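Local coordinates for hypothetical protein AF2331 (Archaeoglobus fulgidus, PDB 2FDO) that is of unknown function but forms an unusual interdigitated dimer with a new type of alpha + beta fold, at residues Asp32-Cys37 / Glu54-Ala59. Residues are numbered along the deposited sequence; the frame is centred on the assembly and turned at random.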
ATOM      1  N   ASP A  32       8.923   1.123   0.973  1.00 51.00           N
ATOM      2  CA  ASP A  32       9.767   2.333   0.877  1.00 50.59           C
ATOM      3  C   ASP A  32       8.907   3.589   1.080  1.00 50.68           C
ATOM      4  O   ASP A  32       8.476   4.243   0.114  1.00 51.00           O
ATOM      5  CB  ASP A  32      10.491   2.333  -0.484  1.00 49.73           C
ATOM      6  CG  ASP A  32      11.654   3.286  -0.551  1.00 53.18           C
ATOM      7  OD1 ASP A  32      12.022   3.905   0.476  1.00 58.19           O
ATOM      8  OD2 ASP A  32      12.274   3.410  -1.644  1.00 55.86           O
ATOM      9  N   VAL A  33       8.620   3.920   2.330  1.00 50.94           N
ATOM     10  CA  VAL A  33       7.775   5.070   2.611  1.00 51.79           C
ATOM     11  C   VAL A  33       8.584   6.341   2.464  1.00 53.37           C
ATOM     12  O   VAL A  33       9.520   6.547   3.223  1.00 55.40           O
ATOM     13  CB  VAL A  33       7.213   5.042   4.008  1.00 51.17           C
ATOM     14  CG1 VAL A  33       6.338   6.297   4.264  1.00 50.67           C
ATOM     15  CG2 VAL A  33       6.402   3.792   4.205  1.00 51.48           C
ATOM     16  N   THR A  34       8.259   7.185   1.496  1.00 53.79           N
ATOM     17  CA  THR A  34       9.055   8.378   1.275  1.00 54.53           C
ATOM     18  C   THR A  34       8.503   9.610   1.988  1.00 55.31           C
ATOM     19  O   THR A  34       9.149  10.636   2.013  1.00 55.80           O
ATOM     20  CB  THR A  34       9.205   8.684  -0.247  1.00 54.71           C
ATOM     21  OG1 THR A  34       7.904   8.778  -0.849  1.00 54.29           O
ATOM     22  CG2 THR A  34       9.995   7.593  -0.924  1.00 53.19           C
ATOM     23  N   ASP A  35       7.286   9.518   2.530  1.00 56.69           N
ATOM     24  CA  ASP A  35       6.682  10.606   3.286  1.00 56.94           C
ATOM     25  C   ASP A  35       5.478  10.075   3.967  1.00 56.33           C
ATOM     26  O   ASP A  35       4.875   9.130   3.495  1.00 57.47           O
ATOM     27  CB  ASP A  35       6.231  11.736   2.393  1.00 57.23           C
ATOM     28  CG  ASP A  35       6.199  13.089   3.137  1.00 64.37           C
ATOM     29  OD1 ASP A  35       6.185  13.142   4.426  1.00 66.20           O
ATOM     30  OD2 ASP A  35       6.259  14.128   2.413  1.00 72.03           O
ATOM     31  N   PHE A  36       5.130  10.675   5.091  1.00 56.31           N
ATOM     32  CA  PHE A  36       3.956  10.313   5.848  1.00 55.65           C
ATOM     33  C   PHE A  36       3.558  11.506   6.707  1.00 56.41           C
ATOM     34  O   PHE A  36       4.402  12.108   7.326  1.00 55.97           O
ATOM     35  CB  PHE A  36       4.261   9.134   6.738  1.00 55.35           C
ATOM     36  CG  PHE A  36       3.128   8.774   7.654  1.00 56.51           C
ATOM     37  CD1 PHE A  36       2.228   7.776   7.301  1.00 56.93           C
ATOM     38  CD2 PHE A  36       2.946   9.457   8.856  1.00 55.99           C
ATOM     39  CE1 PHE A  36       1.169   7.469   8.123  1.00 57.46           C
ATOM     40  CE2 PHE A  36       1.904   9.169   9.680  1.00 55.14           C
ATOM     41  CZ  PHE A  36       1.002   8.170   9.317  1.00 57.52           C
ATOM     42  N   CYS A  37       2.269  11.830   6.755  1.00 57.10           N
ATOM     43  CA  CYS A  37       1.770  12.971   7.512  1.00 57.72           C
ATOM     44  C   CYS A  37       0.258  12.881   7.594  1.00 57.34           C
ATOM     45  O   CYS A  37      -0.335  11.997   6.995  1.00 57.26           O
ATOM     46  CB  CYS A  37       2.113  14.277   6.804  1.00 57.23           C
ATOM     47  SG  CYS A  37       1.228  14.380   5.236  1.00 62.69           S
ATOM     48  N   GLU A  54       3.148   7.709   1.474  1.00 51.08           N
ATOM     49  CA  GLU A  54       3.625   7.731   0.130  1.00 51.91           C
ATOM     50  C   GLU A  54       4.720   6.686   0.020  1.00 51.04           C
ATOM     51  O   GLU A  54       5.599   6.622   0.891  1.00 51.63           O
ATOM     52  CB  GLU A  54       4.215   9.125  -0.210  1.00 50.63           C
ATOM     53  CG  GLU A  54       4.821   9.163  -1.624  1.00 53.15           C
ATOM     54  CD  GLU A  54       5.486  10.495  -1.937  1.00 56.08           C
ATOM     55  OE1 GLU A  54       6.556  10.830  -1.329  1.00 55.25           O
ATOM     56  OE2 GLU A  54       4.911  11.211  -2.809  1.00 60.48           O
ATOM     57  N   PHE A  55       4.700   5.932  -1.068  1.00 49.30           N
ATOM     58  CA  PHE A  55       5.609   4.832  -1.266  1.00 49.45           C
ATOM     59  C   PHE A  55       6.202   5.008  -2.605  1.00 49.42           C
ATOM     60  O   PHE A  55       5.512   5.499  -3.519  1.00 50.55           O
ATOM     61  CB  PHE A  55       4.901   3.435  -1.251  1.00 48.86           C
ATOM     62  CG  PHE A  55       4.135   3.149   0.011  1.00 48.22           C
ATOM     63  CD1 PHE A  55       2.852   3.630   0.175  1.00 46.93           C
ATOM     64  CD2 PHE A  55       4.703   2.408   1.034  1.00 47.44           C
ATOM     65  CE1 PHE A  55       2.132   3.356   1.349  1.00 49.26           C
ATOM     66  CE2 PHE A  55       3.992   2.139   2.192  1.00 48.75           C
ATOM     67  CZ  PHE A  55       2.695   2.588   2.333  1.00 47.53           C
ATOM     68  N   ALA A  56       7.463   4.574  -2.691  1.00 48.86           N
ATOM     69  CA  ALA A  56       8.303   4.594  -3.871  1.00 48.63           C
ATOM     70  C   ALA A  56       8.516   3.185  -4.362  1.00 49.41           C
ATOM     71  O   ALA A  56       8.604   2.228  -3.575  1.00 49.42           O
ATOM     72  CB  ALA A  56       9.651   5.164  -3.529  1.00 47.04           C
ATOM     73  N   PHE A  57       8.666   3.037  -5.658  1.00 49.93           N
ATOM     74  CA  PHE A  57       9.103   1.747  -6.158  1.00 51.40           C
ATOM     75  C   PHE A  57       9.649   1.858  -7.614  1.00 51.93           C
ATOM     76  O   PHE A  57       9.187   2.691  -8.420  1.00 51.31           O
ATOM     77  CB  PHE A  57       8.029   0.653  -5.935  1.00 51.83           C
ATOM     78  CG  PHE A  57       6.701   0.999  -6.501  1.00 50.88           C
ATOM     79  CD1 PHE A  57       6.399   0.671  -7.821  1.00 51.29           C
ATOM     80  CD2 PHE A  57       5.759   1.679  -5.714  1.00 53.03           C
ATOM     81  CE1 PHE A  57       5.175   1.027  -8.380  1.00 54.68           C
ATOM     82  CE2 PHE A  57       4.528   2.038  -6.235  1.00 54.53           C
ATOM     83  CZ  PHE A  57       4.234   1.722  -7.588  1.00 53.44           C
ATOM     84  N   PRO A  58      10.694   1.076  -7.918  1.00 52.56           N
ATOM     85  CA  PRO A  58      11.377   1.373  -9.184  1.00 52.24           C
ATOM     86  C   PRO A  58      10.452   1.120 -10.362  1.00 52.65           C
ATOM     87  O   PRO A  58       9.628   0.209 -10.319  1.00 53.24           O
ATOM     88  CB  PRO A  58      12.576   0.435  -9.180  1.00 51.59           C
ATOM     89  CG  PRO A  58      12.287  -0.597  -8.204  1.00 52.28           C
ATOM     90  CD  PRO A  58      11.324  -0.035  -7.179  1.00 52.16           C
ATOM     91  N   ALA A  59      10.550   1.966 -11.371  1.00 52.53           N
ATOM     92  CA  ALA A  59       9.749   1.835 -12.578  1.00 53.15           C
ATOM     93  C   ALA A  59      10.282   0.772 -13.527  1.00 53.04           C
ATOM     94  O   ALA A  59       9.548   0.312 -14.366  1.00 53.23           O
ATOM     95  CB  ALA A  59       9.662   3.182 -13.320  1.00 52.65           C
TER
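T34 and E54 meet twice, through their backbones and through their side chains. T34 N donates to E54 O over 2.8 Å, tilted 34° from the carbonyl plane, while T34 OG1 gives its proton to E54 OE1 at 2.5 Å. That oxygen is reached on its anti side, somewhat out of the carboxylate plane. Glutamate suits its place because CG, anti to the backbone N (chi1 176°), carries the carboxylate across to T34. With chi1 at 55° the threonine hydroxyl is tucked over its own backbone and turned to E54, and the same rotation brings T34 CG2 within 3.6 Å of A56 CB. A lysine in place of E54 would probably leave the T34 hydroxyl without its acceptor and free to turn. E54 N donates to D35 O, and A56 N to D32 O, the latter in the carbonyl plane at 3.0 Å. These bonds tie strands 25-41 and 48-58 into an antiparallel hairpin, interrupted by a beta bulge: V33 faces F55 as a non-hydrogen-bonded pair, but D35 faces E54, one residue out of step. D32 O also receives a CA-H...O contact from F55, and E54 O one from V33 CA at 3.2 Å. S30 OG is hydrogen-bonded to both D32 N and A56 O; D35 OD1 takes a weak bond from F36 N. Compact, branched V33 lays CG2 obliquely against the broad F55 ring, 3.5 Å from CE2. Small A56 lets the D32 carboxylate lie beside its CB, but D32 OD2 is hydrogen-bonded to H2 ND1 of the second subunit, a strand of which pairs with residues 54-58.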